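PDB 4MLO: TCP pilus virulence regulatory protein from Vibrio cholerae, which probably activates transcription of virulence genes as an AraC-family DNA-binding regulator, and holds a palmitoleic acid molecule in an internal pocket. Local coordinates for residues W34-A40 / E52-S56; I59-K63 / I162-D166; N64-R68 / S208-K212; R105-E110 / E156-I162; K173-V178 / D190-L195. All coordinates share one frame; numbering follows the deposited sequence. Where two conformers were deposited one is given.

Contact 1 of 5, residues W34-A40 / E52-S56; sequences WIDSGIA and EINSS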
# COMPACT_ATOMS: atom_id res chain seq x y z
N TRP A 34 -4.05 -3.67 10.31
CA TRP A 34 -4.53 -3.46 11.68
C TRP A 34 -3.74 -4.34 12.62
O TRP A 34 -3.16 -5.36 12.21
CB TRP A 34 -6.03 -3.75 11.80
CG TRP A 34 -6.37 -5.18 11.58
CD1 TRP A 34 -6.53 -6.14 12.54
CD2 TRP A 34 -6.58 -5.84 10.32
NE1 TRP A 34 -6.81 -7.35 11.95
CE2 TRP A 34 -6.86 -7.19 10.60
CE3 TRP A 34 -6.54 -5.42 8.99
CZ2 TRP A 34 -7.12 -8.12 9.59
CZ3 TRP A 34 -6.79 -6.35 7.99
CH2 TRP A 34 -7.07 -7.68 8.31
N ILE A 35 -3.74 -3.95 13.89
CA ILE A 35 -3.05 -4.70 14.94
C ILE A 35 -4.04 -5.66 15.59
O ILE A 35 -5.26 -5.44 15.57
CB ILE A 35 -2.43 -3.72 15.97
CG1 ILE A 35 -3.51 -2.94 16.73
CG2 ILE A 35 -1.46 -2.75 15.26
CD1 ILE A 35 -2.97 -2.00 17.80
N ASP A 36 -3.53 -6.75 16.17
CA ASP A 36 -4.41 -7.80 16.68
C ASP A 36 -4.72 -7.65 18.17
O ASP A 36 -5.56 -8.39 18.69
CB ASP A 36 -3.79 -9.18 16.44
CG ASP A 36 -2.60 -9.45 17.34
OD1 ASP A 36 -2.00 -8.50 17.89
OD2 ASP A 36 -2.25 -10.64 17.48
N SER A 37 -4.07 -6.71 18.84
CA SER A 37 -4.19 -6.59 20.29
C SER A 37 -3.46 -5.33 20.71
O SER A 37 -2.62 -4.79 19.97
CB SER A 37 -3.61 -7.81 21.01
OG SER A 37 -2.23 -7.94 20.73
N GLY A 38 -3.79 -4.87 21.90
CA GLY A 38 -3.11 -3.74 22.46
C GLY A 38 -3.44 -2.46 21.72
O GLY A 38 -4.46 -2.32 21.04
N ILE A 39 -2.52 -1.51 21.86
CA ILE A 39 -2.67 -0.16 21.32
C ILE A 39 -1.38 0.18 20.59
O ILE A 39 -0.30 -0.29 20.94
CB ILE A 39 -2.95 0.87 22.43
CG1 ILE A 39 -4.24 0.52 23.18
CG2 ILE A 39 -3.05 2.28 21.85
CD1 ILE A 39 -5.51 0.63 22.33
N ALA A 40 -1.51 0.99 19.54
CA ALA A 40 -0.37 1.53 18.84
C ALA A 40 -0.68 2.97 18.48
O ALA A 40 -1.84 3.40 18.48
CB ALA A 40 -0.03 0.72 17.57
N GLU A 52 -4.24 7.08 17.86
CA GLU A 52 -4.13 5.87 18.65
C GLU A 52 -5.09 4.85 18.07
O GLU A 52 -6.28 5.14 17.89
CB GLU A 52 -4.43 6.13 20.13
CG GLU A 52 -3.35 6.90 20.84
CD GLU A 52 -3.35 6.66 22.34
OE1 GLU A 52 -2.40 7.13 23.01
OE2 GLU A 52 -4.30 6.01 22.85
N ILE A 53 -4.58 3.67 17.75
CA ILE A 53 -5.39 2.63 17.14
C ILE A 53 -5.41 1.41 18.05
O ILE A 53 -4.50 1.18 18.85
CB ILE A 53 -4.86 2.25 15.74
CG1 ILE A 53 -3.40 1.79 15.80
CG2 ILE A 53 -4.96 3.44 14.81
CD1 ILE A 53 -2.91 1.14 14.49
N ASN A 54 -6.49 0.65 17.93
CA ASN A 54 -6.65 -0.61 18.64
C ASN A 54 -6.96 -1.71 17.63
O ASN A 54 -6.88 -1.48 16.41
CB ASN A 54 -7.76 -0.49 19.69
CG ASN A 54 -9.06 0.06 19.11
OD1 ASN A 54 -9.53 -0.38 18.06
ND2 ASN A 54 -9.62 1.06 19.78
N SER A 55 -7.31 -2.89 18.13
CA SER A 55 -7.46 -4.06 17.28
C SER A 55 -8.68 -4.00 16.36
O SER A 55 -8.82 -4.88 15.52
CB SER A 55 -7.54 -5.33 18.14
OG SER A 55 -8.72 -5.33 18.92
N SER A 56 -9.53 -2.98 16.47
CA SER A 56 -10.61 -2.77 15.51
C SER A 56 -10.37 -1.60 14.56
O SER A 56 -11.23 -1.30 13.73
CB SER A 56 -11.93 -2.56 16.25
OG SER A 56 -12.40 -3.79 16.77
O HOH W 1 -5.32 -1.44 14.26
O HOH W 2 -6.87 -3.36 21.06
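Ala-40 and Ile-53 form an antiparallel hydrogen-bonded pair in a cupin-like domain, at the end of the hairpin made by strands 40-44 and 49-53. Ile-53 N donates to Ala-40 O over 2.8 Å, and Ala-40 N returns a bond to Ile-53 O. On one face of this pair, Ala-40 CB rests against Ile-53 CG1, and both residues lean on Leu-71 of strand 66-73. Before Ala-40 and after Ile-53 regular pairing stops, and the side chain of Ile-39 packs there. Its CB lies 3.9 Å from Ile-53 O. From CB, the CG2 branch runs anti to the backbone N and comes to 3.5 Å from that same oxygen, with Glu-52 OE2 also near it, at 4.1 Å. The other branch, with CG1 anti to the carbonyl carbon (chi1 -59°), carries CD1 across the Asn-54 side chain to 3.6 Å from its CB. Ile-53 O is thus wrapped by one N-H and by aliphatic carbons. The Asn-54 amide serves its own chain: OD1 accepts from Ser-56 N, two residues on, an Asx turn. Farther along, Ile-35 O is buried without a conventional partner, and Ser-55 CA approaches it at 3.1 Å in a CA-H...O contact. Two waters bridge the backbones where they stand too far apart for direct bonds. One accepts from Ile-35 N and donates to Asn-54 O; the other accepts from Ser-55 N and donates to Gly-38 O at 2.6 Å.

Contact 2 of 5, residues I59-K63 / I162-D166; sequences ILLKK and IFITD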
# COMPACT_ATOMS: atom_id res chain seq x y z
N ILE A 59 -6.56 0.59 8.94
CA ILE A 59 -5.89 1.63 8.16
C ILE A 59 -5.90 1.18 6.71
O ILE A 59 -5.50 0.06 6.39
CB ILE A 59 -4.46 1.88 8.64
CG1 ILE A 59 -4.44 2.14 10.16
CG2 ILE A 59 -3.86 3.05 7.88
CD1 ILE A 59 -5.18 3.38 10.59
N LEU A 60 -6.38 2.05 5.83
CA LEU A 60 -6.42 1.77 4.41
C LEU A 60 -5.40 2.65 3.72
O LEU A 60 -5.41 3.87 3.90
CB LEU A 60 -7.81 2.04 3.85
CG LEU A 60 -8.94 1.17 4.40
CD1 LEU A 60 -9.53 1.76 5.70
CD2 LEU A 60 -10.01 0.96 3.37
N LEU A 61 -4.61 2.07 2.83
CA LEU A 61 -3.59 2.81 2.08
C LEU A 61 -3.94 2.75 0.59
O LEU A 61 -4.14 1.66 0.04
CB LEU A 61 -2.18 2.27 2.32
CG LEU A 61 -1.70 2.21 3.78
CD1 LEU A 61 -0.30 1.64 3.84
CD2 LEU A 61 -1.74 3.59 4.41
N LYS A 62 -4.00 3.92 -0.04
CA LYS A 62 -4.44 4.00 -1.43
C LYS A 62 -3.33 3.59 -2.39
O LYS A 62 -2.16 3.95 -2.23
CB LYS A 62 -4.90 5.42 -1.76
CG LYS A 62 -5.58 5.51 -3.08
CD LYS A 62 -5.77 6.94 -3.51
CE LYS A 62 -6.56 7.70 -2.53
NZ LYS A 62 -6.87 9.05 -3.09
N LYS A 63 -3.71 2.84 -3.42
CA LYS A 63 -2.77 2.45 -4.46
C LYS A 63 -2.19 3.69 -5.11
O LYS A 63 -2.89 4.68 -5.33
CB LYS A 63 -3.47 1.59 -5.51
CG LYS A 63 -2.53 1.01 -6.53
CD LYS A 63 -3.27 0.26 -7.65
CE LYS A 63 -2.27 -0.29 -8.63
NZ LYS A 63 -2.89 -0.87 -9.86
N ILE A 162 -12.30 9.81 -2.44
CA ILE A 162 -12.14 8.62 -3.27
C ILE A 162 -11.05 7.74 -2.67
O ILE A 162 -9.96 8.22 -2.35
CB ILE A 162 -11.77 9.03 -4.71
CG1 ILE A 162 -12.93 9.76 -5.40
CG2 ILE A 162 -11.35 7.80 -5.54
CD1 ILE A 162 -14.17 8.92 -5.61
N PHE A 163 -11.36 6.45 -2.51
CA PHE A 163 -10.35 5.45 -2.20
C PHE A 163 -10.00 4.65 -3.45
O PHE A 163 -8.84 4.61 -3.85
CB PHE A 163 -10.83 4.52 -1.08
CG PHE A 163 -9.78 3.51 -0.65
CD1 PHE A 163 -10.01 2.15 -0.79
CD2 PHE A 163 -8.56 3.94 -0.13
CE1 PHE A 163 -9.06 1.23 -0.42
CE2 PHE A 163 -7.58 3.00 0.24
CZ PHE A 163 -7.85 1.66 0.10
N ILE A 164 -11.00 4.08 -4.12
CA ILE A 164 -10.75 3.34 -5.37
C ILE A 164 -10.66 4.35 -6.51
O ILE A 164 -11.67 4.84 -7.03
CB ILE A 164 -11.80 2.26 -5.64
CG1 ILE A 164 -11.94 1.31 -4.44
CG2 ILE A 164 -11.45 1.49 -6.93
CD1 ILE A 164 -10.63 0.63 -4.03
N THR A 165 -9.44 4.62 -6.92
CA THR A 165 -9.15 5.64 -7.92
C THR A 165 -9.62 5.19 -9.29
O THR A 165 -9.67 4.00 -9.59
CB THR A 165 -7.66 5.94 -7.96
OG1 THR A 165 -7.24 6.38 -6.66
CG2 THR A 165 -7.34 7.03 -8.96
N ASP A 166 -9.92 6.17 -10.13
CA ASP A 166 -10.37 5.90 -11.48
C ASP A 166 -9.26 5.32 -12.36
O ASP A 166 -8.09 5.73 -12.27
CB ASP A 166 -10.90 7.17 -12.12
CG ASP A 166 -11.54 6.91 -13.44
OD1 ASP A 166 -12.77 6.69 -13.47
OD2 ASP A 166 -10.81 6.88 -14.45
O HOH W 3 -8.91 10.53 -1.36
O HOH W 4 -5.08 4.75 -6.78
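With CG of Phe-163 trans to the backbone N (chi1 -176°), the ring reaches strand 57-61 and meets Leu-60. Lys-62 reaches back the other way: its chain is extended at first and then bends at chi3 (-59°), which brings the amine to the carbonyl of Ile-162. Leu-60 covers one ring face, its CD2 standing 4.2 Å from the ring centroid in a CH-pi contact displaced toward the rim. Leu-60 CB touches Phe-163 CE2 at 3.7 Å, and the carbonyl carbon of Leu-61 lies at the ring's edge, near its plane. Phe-152 of helix 141-159 and Tyr-30 also meet this ring, which is therefore a wedge between the cupin-like sheet and the helical layer. Beyond CB, the Lys-62 carbons run past oxygens: CG lies 3.5 Å from Phe-163 O and CD equally close to Thr-165 OG1, with CE beside Ile-162 O. Its NZ makes only a weak hydrogen bond to Ile-162 O, at 3.3 Å, but a water closes the triangle by accepting from NZ and donating to that carbonyl. A second water joins Lys-63 O to Thr-165 OG1. Leu-61 points its CB away from the loop and touches the palmitoleic acid. The mix implies an apolar patch around Phe-163 beside the ammonium of Lys-62, whose charge is probably eased by carbonyl, water and a long, weak ion pair with Asp-113.

Contact 3 of 5, residues N64-R68 / S208-K212; sequences NSIQR and SRGVK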
# COMPACT_ATOMS: atom_id res chain seq x y z
N ASN A 64 -0.88 3.61 -5.40
CA ASN A 64 -0.06 4.64 -6.06
C ASN A 64 0.24 5.81 -5.15
O ASN A 64 0.79 6.81 -5.59
CB ASN A 64 -0.68 5.15 -7.37
CG ASN A 64 -0.74 4.08 -8.42
OD1 ASN A 64 0.17 3.26 -8.55
ND2 ASN A 64 -1.84 4.04 -9.16
N SER A 65 -0.09 5.71 -3.86
CA SER A 65 0.30 6.77 -2.97
C SER A 65 1.76 6.58 -2.55
O SER A 65 2.33 5.50 -2.69
CB SER A 65 -0.60 6.80 -1.73
OG SER A 65 -0.52 5.59 -0.98
N ILE A 66 2.35 7.64 -2.03
CA ILE A 66 3.72 7.63 -1.51
C ILE A 66 3.60 7.99 -0.04
O ILE A 66 3.32 9.14 0.31
CB ILE A 66 4.63 8.62 -2.25
CG1 ILE A 66 4.75 8.26 -3.72
CG2 ILE A 66 6.02 8.67 -1.58
CD1 ILE A 66 5.31 6.91 -4.01
N GLN A 67 3.83 6.99 0.82
CA GLN A 67 3.54 7.12 2.24
C GLN A 67 4.76 7.54 3.06
O GLN A 67 5.90 7.13 2.78
CB GLN A 67 3.00 5.79 2.77
CG GLN A 67 1.68 5.35 2.13
CD GLN A 67 0.50 6.17 2.61
OE1 GLN A 67 0.55 6.80 3.65
NE2 GLN A 67 -0.60 6.13 1.85
N ARG A 68 4.50 8.36 4.08
CA ARG A 68 5.49 8.73 5.10
C ARG A 68 4.80 8.65 6.46
O ARG A 68 4.08 9.58 6.83
CB ARG A 68 6.03 10.14 4.88
CG ARG A 68 6.72 10.31 3.55
CD ARG A 68 7.05 11.76 3.25
NE ARG A 68 7.47 11.89 1.88
CZ ARG A 68 6.68 12.18 0.84
NH1 ARG A 68 5.39 12.46 1.00
NH2 ARG A 68 7.20 12.23 -0.36
N SER A 208 2.66 16.64 -6.06
CA SER A 208 1.63 16.50 -5.04
C SER A 208 1.95 15.36 -4.08
O SER A 208 1.43 15.34 -2.96
CB SER A 208 0.27 16.26 -5.69
OG SER A 208 0.20 14.95 -6.28
N ARG A 209 2.82 14.46 -4.49
CA ARG A 209 3.26 13.34 -3.66
C ARG A 209 4.63 13.59 -3.03
O ARG A 209 5.17 12.71 -2.35
CB ARG A 209 3.27 12.07 -4.50
CG ARG A 209 1.87 11.60 -4.87
CD ARG A 209 1.83 10.40 -5.79
NE ARG A 209 0.46 9.92 -6.02
CZ ARG A 209 -0.38 10.45 -6.89
NH1 ARG A 209 -1.61 9.96 -7.05
NH2 ARG A 209 0.00 11.48 -7.64
N GLY A 210 5.21 14.77 -3.25
CA GLY A 210 6.43 15.15 -2.55
C GLY A 210 7.69 14.45 -2.99
O GLY A 210 8.62 14.31 -2.19
N VAL A 211 7.77 13.98 -4.26
CA VAL A 211 8.94 13.26 -4.73
C VAL A 211 9.43 13.85 -6.03
O VAL A 211 8.63 14.33 -6.84
CB VAL A 211 8.71 11.74 -4.97
CG1 VAL A 211 8.64 11.01 -3.65
CG2 VAL A 211 7.46 11.51 -5.82
N LYS A 212 10.73 13.79 -6.22
CA LYS A 212 11.32 14.04 -7.53
C LYS A 212 11.43 12.71 -8.27
O LYS A 212 11.20 11.63 -7.71
CB LYS A 212 12.68 14.70 -7.37
CG LYS A 212 12.59 16.16 -6.87
CD LYS A 212 13.97 16.70 -6.55
O HOH W 5 2.76 11.55 -0.84
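Ile-66 and the aliphatic part of Arg-209 cross at about a right angle, and with Val-211 they form the close-packed half of this contact. Ile-66 CG1 lies 4.2 Å from Arg-209 CB, while the CG2 branch turns to Val-211 CG1. Arg-209 is extended from CG to NE and passes Ile-66 to bring NE near Asn-64 O, a weak bond at 3.2 Å. Its guanidinium group has a firmer partner in Glu-205, to which NH2 forms a salt bridge. The strong polar link across the contact is made by Arg-68. Its NH2 reaches Arg-209 O at 2.9 Å with an N-H...O angle of 165°, along a lone pair and in both the carbonyl and guanidinium planes. NH1 touches the same oxygen weakly and is held by Asn-46, so the group is fixed at two corners. The carbonyl of Arg-209 also accepts a hydrogen bond from a water, which donates a second one to Ile-66 O at 2.7 Å. Toward the surface the fit becomes looser: Gly-210 is exposed and meets the strand mainly near the Arg-68 tip. Gly-210 has positive phi (73°) and ends helix 199-207 in a Schellman motif. The contact is thus a loop between two helices of the AraC-type DNA-binding part, 199-207 and 213-230, docked on a strand of the cupin-like domain.

Contact 4 of 5, residues R105-E110 / E156-I162; sequences RNLYSE and EKKYNSI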
# COMPACT_ATOMS: atom_id res chain seq x y z
N ARG A 105 -19.92 9.49 -6.18
CA ARG A 105 -18.47 9.50 -5.99
C ARG A 105 -17.81 10.68 -6.70
O ARG A 105 -16.76 11.16 -6.26
CB ARG A 105 -17.91 8.16 -6.46
CG ARG A 105 -18.45 7.02 -5.61
CD ARG A 105 -17.93 5.67 -6.01
NE ARG A 105 -16.52 5.47 -5.61
CZ ARG A 105 -15.50 5.34 -6.45
NH1 ARG A 105 -15.67 5.37 -7.77
NH2 ARG A 105 -14.28 5.16 -5.95
N ASN A 106 -18.40 11.16 -7.80
CA ASN A 106 -17.84 12.34 -8.46
C ASN A 106 -17.88 13.58 -7.58
O ASN A 106 -17.15 14.53 -7.85
CB ASN A 106 -18.60 12.63 -9.76
CG ASN A 106 -18.16 11.72 -10.88
OD1 ASN A 106 -17.06 11.15 -10.85
ND2 ASN A 106 -19.02 11.57 -11.89
N LEU A 107 -18.68 13.58 -6.52
CA LEU A 107 -18.67 14.68 -5.57
C LEU A 107 -17.53 14.59 -4.56
O LEU A 107 -17.21 15.59 -3.91
CB LEU A 107 -20.01 14.73 -4.83
CG LEU A 107 -21.21 15.12 -5.72
CD1 LEU A 107 -22.55 14.97 -5.00
CD2 LEU A 107 -21.05 16.55 -6.19
N TYR A 108 -16.90 13.43 -4.41
CA TYR A 108 -15.86 13.23 -3.41
C TYR A 108 -14.51 13.82 -3.86
O TYR A 108 -14.19 13.86 -5.06
CB TYR A 108 -15.69 11.74 -3.14
CG TYR A 108 -16.85 11.02 -2.49
CD1 TYR A 108 -17.84 11.71 -1.78
CD2 TYR A 108 -16.97 9.63 -2.57
CE1 TYR A 108 -18.88 11.06 -1.15
CE2 TYR A 108 -18.02 8.96 -1.94
CZ TYR A 108 -18.98 9.68 -1.24
OH TYR A 108 -20.03 9.03 -0.62
N SER A 109 -13.70 14.24 -2.88
CA SER A 109 -12.35 14.71 -3.15
C SER A 109 -11.38 13.52 -3.32
O SER A 109 -11.72 12.37 -3.07
CB SER A 109 -11.88 15.63 -2.03
OG SER A 109 -11.48 14.89 -0.89
N GLU A 110 -10.15 13.81 -3.76
CA GLU A 110 -9.21 12.75 -4.13
C GLU A 110 -7.85 12.93 -3.46
O GLU A 110 -6.84 12.47 -3.99
CB GLU A 110 -9.02 12.70 -5.65
CG GLU A 110 -10.31 12.56 -6.43
CD GLU A 110 -10.04 12.23 -7.89
OE1 GLU A 110 -10.31 13.09 -8.76
OE2 GLU A 110 -9.57 11.10 -8.15
N GLU A 156 -15.27 5.82 2.04
CA GLU A 156 -15.27 6.99 1.17
C GLU A 156 -16.28 8.03 1.65
O GLU A 156 -16.00 9.24 1.62
CB GLU A 156 -15.56 6.58 -0.27
CG GLU A 156 -14.42 5.75 -0.92
CD GLU A 156 -14.66 5.49 -2.39
OE1 GLU A 156 -15.84 5.56 -2.83
OE2 GLU A 156 -13.66 5.23 -3.12
N LYS A 157 -17.46 7.59 2.08
CA LYS A 157 -18.48 8.54 2.54
C LYS A 157 -18.02 9.24 3.81
O LYS A 157 -18.23 10.45 3.94
CB LYS A 157 -19.81 7.81 2.77
CG LYS A 157 -20.97 8.71 3.25
CD LYS A 157 -22.23 7.88 3.40
CE LYS A 157 -23.34 8.62 4.17
NZ LYS A 157 -23.68 9.91 3.55
N LYS A 158 -17.39 8.52 4.74
CA LYS A 158 -16.91 9.15 5.97
C LYS A 158 -15.97 10.31 5.67
O LYS A 158 -16.05 11.36 6.31
CB LYS A 158 -16.22 8.12 6.86
CG LYS A 158 -15.37 8.70 7.98
CD LYS A 158 -14.59 7.61 8.71
CE LYS A 158 -13.72 8.21 9.80
NZ LYS A 158 -13.00 7.14 10.53
N TYR A 159 -15.08 10.15 4.70
CA TYR A 159 -14.09 11.15 4.35
C TYR A 159 -14.50 12.01 3.17
O TYR A 159 -13.75 12.93 2.80
CB TYR A 159 -12.73 10.50 4.06
CG TYR A 159 -12.05 9.95 5.30
CD1 TYR A 159 -11.21 10.74 6.07
CD2 TYR A 159 -12.25 8.63 5.68
CE1 TYR A 159 -10.59 10.22 7.18
CE2 TYR A 159 -11.64 8.11 6.80
CZ TYR A 159 -10.82 8.91 7.54
OH TYR A 159 -10.21 8.37 8.65
N ASN A 160 -15.66 11.75 2.56
CA ASN A 160 -16.05 12.41 1.31
C ASN A 160 -14.88 12.39 0.33
O ASN A 160 -14.55 13.39 -0.31
CB ASN A 160 -16.50 13.85 1.59
CG ASN A 160 -17.38 14.40 0.50
OD1 ASN A 160 -16.96 15.24 -0.30
ND2 ASN A 160 -18.63 13.95 0.49
N SER A 161 -14.21 11.23 0.24
CA SER A 161 -12.95 11.07 -0.48
C SER A 161 -12.92 9.76 -1.26
O SER A 161 -13.38 8.72 -0.78
CB SER A 161 -11.75 11.06 0.47
OG SER A 161 -11.57 12.33 1.08
N ILE A 162 -12.30 9.81 -2.44
CA ILE A 162 -12.14 8.62 -3.27
C ILE A 162 -11.05 7.74 -2.67
O ILE A 162 -9.96 8.22 -2.35
CB ILE A 162 -11.77 9.03 -4.71
CG1 ILE A 162 -12.93 9.76 -5.40
CG2 ILE A 162 -11.35 7.80 -5.54
CD1 ILE A 162 -14.17 8.92 -5.61
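Glu-156 OE2 is gripped by three N-H groups: NH2 of Arg-105 across the contact, and the backbone N atoms of Phe-163 and Ile-164. Arg-105 bends at chi3 (73°) and presents its guanidinium side-on, NE to OE1 and NH2 to OE2. Both bonds measure 2.9 Å, both use the syn lone pairs, and the guanidinium and carboxylate planes lie only 11° apart. NH2 has a further acceptor in Ile-164 O, so the arginine ties the helix to the loop after it. The CD1 methyl of Ile-162 sits 3.7 Å above one guanidinium face, offset toward the rim. Helix 141-159 ends here in a Schellman motif, with Asn-160 of positive phi as the C-prime residue: Ser-161 N bonds to Glu-156 O and Asn-160 N to Lys-157 O. Tyr-108 lies over this helix end. Glu-156 O is 4.0 Å above the plane of its ring, over the centre, while Asn-160 ND2 stands at the ring's edge, 3.3 Å from Tyr-108 CD1. The amide is turned steeply to the ring, 73° between planes. The phenol leans on Lys-157, the Tyr-108 OH oxygen 3.6 Å from Lys-157 CB. Beyond the ring the two chains run on in a single backbone bridge, Ser-109 N donating to Asn-160 O and Ile-162 N to Ser-109 O at 2.7 Å. Farther out, Glu-110 CG lies beside Ile-162 CG1.

Contact 5 of 5, residues K173-V178 / D190-L195; sequences KISCLV and DICGEL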
# COMPACT_ATOMS: atom_id res chain seq x y z
N LYS A 173 -1.13 5.74 -14.78
CA LYS A 173 -0.48 5.58 -16.07
C LYS A 173 1.04 5.59 -15.92
O LYS A 173 1.74 4.77 -16.54
CB LYS A 173 -0.92 6.69 -17.03
CG LYS A 173 -2.33 6.54 -17.56
CD LYS A 173 -2.62 7.65 -18.57
CE LYS A 173 -4.09 7.72 -18.92
NZ LYS A 173 -4.58 6.42 -19.45
N ILE A 174 1.57 6.52 -15.14
CA ILE A 174 3.02 6.59 -14.92
C ILE A 174 3.51 5.32 -14.24
O ILE A 174 4.47 4.69 -14.68
CB ILE A 174 3.37 7.83 -14.08
CG1 ILE A 174 3.03 9.14 -14.84
CG2 ILE A 174 4.83 7.77 -13.61
CD1 ILE A 174 3.11 10.34 -13.92
N SER A 175 2.88 4.96 -13.11
CA SER A 175 3.31 3.79 -12.34
C SER A 175 3.22 2.51 -13.16
O SER A 175 4.12 1.66 -13.10
CB SER A 175 2.46 3.68 -11.08
OG SER A 175 2.51 4.91 -10.36
N CYS A 176 2.13 2.34 -13.91
CA CYS A 176 1.95 1.14 -14.72
C CYS A 176 3.04 1.02 -15.77
O CYS A 176 3.56 -0.07 -16.04
CB CYS A 176 0.58 1.20 -15.39
SG CYS A 176 0.11 -0.27 -16.24
N LEU A 177 3.38 2.14 -16.39
CA LEU A 177 4.44 2.15 -17.37
C LEU A 177 5.77 1.73 -16.74
O LEU A 177 6.46 0.85 -17.27
CB LEU A 177 4.53 3.55 -17.97
CG LEU A 177 5.70 3.82 -18.90
CD1 LEU A 177 5.52 3.00 -20.20
CD2 LEU A 177 5.80 5.32 -19.22
N VAL A 178 6.13 2.31 -15.59
CA VAL A 178 7.40 1.96 -14.97
C VAL A 178 7.42 0.48 -14.60
O VAL A 178 8.44 -0.22 -14.78
CB VAL A 178 7.62 2.86 -13.74
CG1 VAL A 178 8.84 2.40 -12.93
CG2 VAL A 178 7.81 4.30 -14.16
N ASP A 190 11.10 9.82 -21.33
CA ASP A 190 10.47 8.56 -21.69
C ASP A 190 9.02 8.52 -21.23
O ASP A 190 8.16 7.97 -21.92
CB ASP A 190 11.22 7.39 -21.05
CG ASP A 190 12.63 7.33 -21.44
OD1 ASP A 190 13.49 7.29 -20.53
OD2 ASP A 190 12.92 7.26 -22.65
N ILE A 191 8.74 9.06 -20.05
CA ILE A 191 7.37 9.07 -19.55
C ILE A 191 6.50 9.96 -20.42
O ILE A 191 5.35 9.60 -20.75
CB ILE A 191 7.35 9.52 -18.08
CG1 ILE A 191 8.33 8.69 -17.22
CG2 ILE A 191 5.95 9.52 -17.50
CD1 ILE A 191 8.00 7.24 -17.09
N CYS A 192 7.01 11.15 -20.78
CA CYS A 192 6.22 12.06 -21.59
C CYS A 192 5.98 11.46 -22.96
O CYS A 192 4.87 11.57 -23.52
CB CYS A 192 6.90 13.41 -21.73
SG CYS A 192 7.03 14.30 -20.16
N GLY A 193 7.03 10.83 -23.50
CA GLY A 193 6.94 10.22 -24.82
C GLY A 193 5.99 9.04 -24.84
O GLY A 193 5.15 8.91 -25.76
N GLU A 194 6.07 8.16 -23.83
CA GLU A 194 5.21 6.98 -23.81
C GLU A 194 3.75 7.33 -23.57
O GLU A 194 2.86 6.74 -24.17
CB GLU A 194 5.67 5.98 -22.74
CG GLU A 194 7.02 5.34 -22.98
CD GLU A 194 7.00 4.18 -23.96
OE1 GLU A 194 8.04 3.51 -24.06
OE2 GLU A 194 5.96 3.94 -24.64
N LEU A 195 3.48 8.30 -22.69
CA LEU A 195 2.12 8.69 -22.37
C LEU A 195 1.58 9.75 -23.32
O LEU A 195 0.38 10.10 -23.24
CB LEU A 195 2.06 9.21 -20.93
CG LEU A 195 2.46 8.19 -19.86
CD1 LEU A 195 2.11 8.84 -18.52
CD2 LEU A 195 1.81 6.83 -19.93
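Leu-177 CD2 lies 3.6 Å from Ile-191 CD1 and equally near Glu-194 CB. With CG trans to the backbone N (chi1 173°), Leu-177 sends both methyls outward between the side chains of helix 190-195. CD1 rests on the Glu-194 stem at 3.9 Å. Beside it, Ile-174 CG1 is caught between Leu-195 CD1, 3.8 Å away, and Ile-191 CG2, and the side chains meet at about a right angle. Lys-173 CB touches both Leu-195 methyls. Val-178 CG2 completes the row against Ile-191 CD1. The next shell sets these groups: Trp-186 presses on Leu-177, Val-178 and Ile-191, and Leu-202 of helix 199-207 supports Ile-191 and Leu-195. Glu-194 places its carboxylate in a salt bridge with Arg-184, while its stem lies along Leu-177. The two short helix axes come within 10.7 Å and stand at 103°, nearly perpendicular, so the two helices share only a short patch with each other. Helices 188-195 and 199-207 are consistent with the first of the two helix-turn-helix units of AraC-family DNA-binding domains, and helix 170-180 packs across it.

How the contacts relate
From the N terminus, contact 1 (34-40 with 52-56) closes the first, short loop around a hairpin and ends before the others begin. Strand 57-61 then opens contact 2 and the residues just after it open contact 3, so these two cross: 59-63 reaches loop 162-166, while 64-68 reaches 208-212. Contact 4 falls within both spans and shares Ile-162 with contact 2. Contact 5 falls within the span of contact 3 but follows contacts 2 and 4 in series. Contact 4 ties the end of helix 141-159 to the segment after helix 102-106; contact 2 ties the loop that follows it to strand 57-61; contact 3 joins that domain to the DNA-binding helices, whose own packing includes contact 5.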